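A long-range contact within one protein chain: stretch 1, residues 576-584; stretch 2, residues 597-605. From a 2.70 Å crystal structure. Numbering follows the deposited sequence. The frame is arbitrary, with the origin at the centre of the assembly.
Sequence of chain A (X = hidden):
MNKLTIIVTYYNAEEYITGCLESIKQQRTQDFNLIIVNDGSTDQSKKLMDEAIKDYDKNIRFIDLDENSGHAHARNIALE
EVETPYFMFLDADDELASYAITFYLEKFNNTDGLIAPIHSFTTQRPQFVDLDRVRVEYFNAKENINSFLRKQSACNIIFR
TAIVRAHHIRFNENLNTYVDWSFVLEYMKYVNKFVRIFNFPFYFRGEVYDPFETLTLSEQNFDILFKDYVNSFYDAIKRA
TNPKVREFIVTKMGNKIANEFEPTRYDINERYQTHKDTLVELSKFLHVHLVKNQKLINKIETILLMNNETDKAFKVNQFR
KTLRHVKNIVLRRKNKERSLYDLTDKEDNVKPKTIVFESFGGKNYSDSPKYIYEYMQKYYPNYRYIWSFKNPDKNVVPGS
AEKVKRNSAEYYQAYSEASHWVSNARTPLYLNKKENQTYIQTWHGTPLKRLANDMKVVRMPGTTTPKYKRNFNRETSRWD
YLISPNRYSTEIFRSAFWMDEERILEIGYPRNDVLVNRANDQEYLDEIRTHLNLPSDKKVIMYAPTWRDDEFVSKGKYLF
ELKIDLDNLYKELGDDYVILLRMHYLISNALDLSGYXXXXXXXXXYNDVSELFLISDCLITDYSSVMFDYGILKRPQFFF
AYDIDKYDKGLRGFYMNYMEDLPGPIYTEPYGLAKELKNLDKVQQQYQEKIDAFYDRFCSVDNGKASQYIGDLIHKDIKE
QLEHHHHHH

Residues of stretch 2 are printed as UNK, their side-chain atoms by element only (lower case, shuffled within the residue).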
# COMPACT_ATOMS: atom_id res chain seq x y z
N ASP A 576 -65.14 10.25 35.47
CA ASP A 576 -65.49 11.06 34.31
C ASP A 576 -64.45 10.91 33.20
O ASP A 576 -64.77 11.07 32.02
CB ASP A 576 -65.63 12.54 34.70
CG ASP A 576 -66.82 12.80 35.64
OD1 ASP A 576 -67.93 12.31 35.34
OD2 ASP A 576 -66.63 13.51 36.66
N TYR A 577 -63.22 10.59 33.59
CA TYR A 577 -62.08 10.63 32.68
C TYR A 577 -61.25 9.36 32.62
O TYR A 577 -61.22 8.53 33.53
CB TYR A 577 -61.13 11.76 33.07
CG TYR A 577 -61.66 13.14 32.82
CD1 TYR A 577 -61.46 13.77 31.60
CD2 TYR A 577 -62.35 13.83 33.82
CE1 TYR A 577 -61.95 15.04 31.37
CE2 TYR A 577 -62.83 15.10 33.61
CZ TYR A 577 -62.63 15.71 32.38
OH TYR A 577 -63.11 16.98 32.16
N VAL A 578 -60.54 9.24 31.52
CA VAL A 578 -59.45 8.30 31.45
C VAL A 578 -58.22 9.11 31.04
O VAL A 578 -58.34 10.07 30.27
CB VAL A 578 -59.82 7.19 30.49
CG1 VAL A 578 -59.24 7.46 29.11
CG2 VAL A 578 -59.36 5.88 31.04
N ILE A 579 -57.04 8.79 31.56
CA ILE A 579 -55.87 9.61 31.23
C ILE A 579 -54.78 8.86 30.43
O ILE A 579 -54.32 7.79 30.85
CB ILE A 579 -55.27 10.27 32.48
CG1 ILE A 579 -54.17 11.24 32.10
CG2 ILE A 579 -54.74 9.23 33.47
CD1 ILE A 579 -53.54 11.89 33.35
N LEU A 580 -54.40 9.39 29.27
CA LEU A 580 -53.36 8.74 28.45
C LEU A 580 -51.98 9.27 28.80
O LEU A 580 -51.73 10.48 28.67
CB LEU A 580 -53.62 8.93 26.96
CG LEU A 580 -55.04 8.60 26.49
CD1 LEU A 580 -55.17 8.67 24.98
CD2 LEU A 580 -55.41 7.22 27.00
N LEU A 581 -51.08 8.39 29.24
CA LEU A 581 -49.73 8.80 29.61
C LEU A 581 -48.75 8.55 28.46
O LEU A 581 -48.44 7.39 28.13
CB LEU A 581 -49.26 8.06 30.87
CG LEU A 581 -50.17 8.05 32.09
CD1 LEU A 581 -49.56 7.24 33.22
CD2 LEU A 581 -50.49 9.47 32.57
N ARG A 582 -48.26 9.62 27.86
CA ARG A 582 -47.26 9.52 26.80
C ARG A 582 -45.90 9.94 27.31
O ARG A 582 -45.56 11.12 27.30
CB ARG A 582 -47.68 10.37 25.60
CG ARG A 582 -46.60 10.46 24.53
CD ARG A 582 -47.16 10.36 23.12
NE ARG A 582 -47.10 8.99 22.65
CZ ARG A 582 -46.50 8.61 21.53
NH1 ARG A 582 -45.94 9.51 20.72
NH2 ARG A 582 -46.50 7.33 21.21
N MET A 583 -45.10 8.97 27.74
CA MET A 583 -43.82 9.24 28.38
C MET A 583 -42.63 8.85 27.52
O MET A 583 -42.77 8.07 26.59
CB MET A 583 -43.74 8.44 29.67
CG MET A 583 -45.10 8.24 30.31
SD MET A 583 -45.57 9.77 31.10
CE MET A 583 -44.52 9.68 32.56
N HIS A 584 -41.45 9.37 27.86
CA HIS A 584 -40.21 8.91 27.24
C HIS A 584 -40.18 7.40 27.41
O HIS A 584 -40.76 6.86 28.35
CB HIS A 584 -38.98 9.54 27.93
CG HIS A 584 -37.67 9.18 27.29
ND1 HIS A 584 -36.92 8.08 27.68
CD2 HIS A 584 -36.96 9.78 26.30
CE1 HIS A 584 -35.82 8.02 26.95
NE2 HIS A 584 -35.82 9.04 26.11
N UNK A 597 -55.82 0.30 36.35
CA UNK A 597 -56.36 -0.28 35.13
C UNK A 597 -57.67 0.39 34.70
O UNK A 597 -58.55 0.61 35.52
c UNK A 597 -56.42 -2.51 36.53
o UNK A 597 -54.27 -1.64 37.00
c UNK A 597 -55.00 -2.65 37.08
c UNK A 597 -56.47 -1.82 35.17
o UNK A 597 -54.61 -3.73 37.59
N UNK A 598 -57.76 0.75 33.43
CA UNK A 598 -58.97 1.40 32.89
C UNK A 598 -59.08 2.86 33.29
O UNK A 598 -60.07 3.52 32.96
o UNK A 598 -60.06 -0.93 31.56
c UNK A 598 -60.34 -0.72 32.74
n UNK A 598 -60.76 -1.69 33.56
c UNK A 598 -60.24 0.66 33.33
N UNK A 599 -58.09 3.34 34.03
CA UNK A 599 -58.04 4.76 34.35
C UNK A 599 -56.88 5.45 33.66
O UNK A 599 -57.09 6.36 32.87
c UNK A 599 -57.74 6.48 36.17
c UNK A 599 -58.31 8.79 35.86
c UNK A 599 -56.45 8.18 37.23
c UNK A 599 -56.69 6.86 36.97
c UNK A 599 -57.26 9.15 36.68
c UNK A 599 -58.00 5.03 35.85
c UNK A 599 -58.54 7.47 35.61
N UNK A 600 -55.66 5.01 33.97
CA UNK A 600 -54.46 5.54 33.33
C UNK A 600 -53.83 4.48 32.43
O UNK A 600 -53.36 3.44 32.90
c UNK A 600 -53.46 6.02 34.38
N UNK A 601 -53.84 4.75 31.13
CA UNK A 601 -53.36 3.81 30.13
C UNK A 601 -52.01 4.28 29.62
O UNK A 601 -51.85 5.46 29.29
c UNK A 601 -54.13 2.50 28.13
c UNK A 601 -56.35 3.22 30.30
c UNK A 601 -54.29 3.79 28.89
c UNK A 601 -55.74 4.13 29.27
N UNK A 602 -51.04 3.38 29.53
CA UNK A 602 -49.74 3.78 29.00
C UNK A 602 -49.79 3.75 27.50
O UNK A 602 -50.13 2.73 26.90
o UNK A 602 -46.26 2.99 29.75
c UNK A 602 -48.63 2.87 29.49
c UNK A 602 -47.27 3.39 29.12
o UNK A 602 -47.21 4.21 28.19
N UNK A 603 -49.45 4.87 26.88
CA UNK A 603 -49.65 5.00 25.46
C UNK A 603 -48.36 5.45 24.77
O UNK A 603 -48.38 6.03 23.68
c UNK A 603 -51.43 5.72 23.87
c UNK A 603 -50.82 5.96 25.22
c UNK A 603 -50.38 7.41 25.38
N UNK A 604 -47.23 5.15 25.41
CA UNK A 604 -45.91 5.67 25.04
C UNK A 604 -45.36 5.01 23.79
O UNK A 604 -44.53 5.59 23.10
o UNK A 604 -45.37 5.97 27.39
c UNK A 604 -44.91 5.44 26.16
N UNK A 605 -45.82 3.80 23.51
CA UNK A 605 -45.39 3.10 22.32
C UNK A 605 -46.30 3.26 21.10
O UNK A 605 -45.97 2.77 20.03
c UNK A 605 -45.20 1.62 22.62
n UNK A 605 -44.29 0.53 24.57
o UNK A 605 -42.98 1.99 23.44
c UNK A 605 -44.06 1.39 23.58

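Position 597 carries three side-chain carbons in a row, the third bearing two oxygens, and lies out of reach of stretch 1. This is a glutamate, Glu597. Position 598 has two side-chain carbons, the second bonded to one oxygen and one nitrogen, and it is its backbone O that meets Val578 CG2, at 3.1 Å. The amide is that of an asparagine; the CA-to-CB bond of Asn598 points away from stretch 1.

At position 599 a single carbon leads into a ring of six carbons with no further atom. Ile579 CG2 sits over one face of this ring, while Tyr577 O approaches the edge; the residue is phenylalanine. The CA-to-CB bond of Phe599 points away, yet its ring comes back to stretch 1, its centroid 4.3 Å from Ile579 CG2. Position 600 has one carbon alone, a CB packed 3.6 Å from Ile579 CG2 on the same face of the sheet: an alanine, Ala600.

Position 601 has four carbons, forked at the first with one arm two carbons long, on the face that holds Leu580 and against that side chain. This is isoleucine, and Ile601 CG1 is 3.8 Å from Leu580 CD2. Position 602 shows two carbons, the second with two oxygens, on the face of Leu581, and one of these oxygens lies near Leu581 O. This is an aspartate. Asp602 OD1 lies 3.4 Å from Leu581 O, but both atoms are acceptors and no hydrogen bond joins them.

Position 603 has one carbon bearing two others, which pack against Leu580 CB: a valine, with Val603 CG1 3.9 Å from Leu580 CB. At position 604 one carbon carries one oxygen, and that oxygen accepts a hydrogen bond from Met583 N. This is serine. The bond from Met583 N to Ser604 OG is 3.0 Å, and the hydroxyl donates to Asp602 OD1, 2.7 Å from Ser604 OG. Asp602 OD1 also accepts a hydrogen bond from Ser604 N, at 2.9 Å. Position 605 again has two carbons ending in one oxygen and one nitrogen, none of them near stretch 1, an asparagine; the CA-to-CB bond of Asn605 points away.

The contact is a parallel pairing of strands in which Ile579, Leu580 and Leu581 align with Ala600, Ile601 and Asp602. Backbone hydrogen bonds alternate in which strand donates: Ile579 N to Phe599 O (2.8 Å), Ile601 N to Ile579 O (3.1 Å), Leu581 N to Ile601 O (3.0 Å) and Val603 N to Leu581 O (3.0 Å). Beyond the strands, Arg582 NE and NH2 each make a weak hydrogen bond of 3.4 Å to Val603 O, and the serine hydroxyl extends the ladder to Met583. Apolar packing on both faces completes the join.

Stretch 2 (597-605) ENFAIDVSN
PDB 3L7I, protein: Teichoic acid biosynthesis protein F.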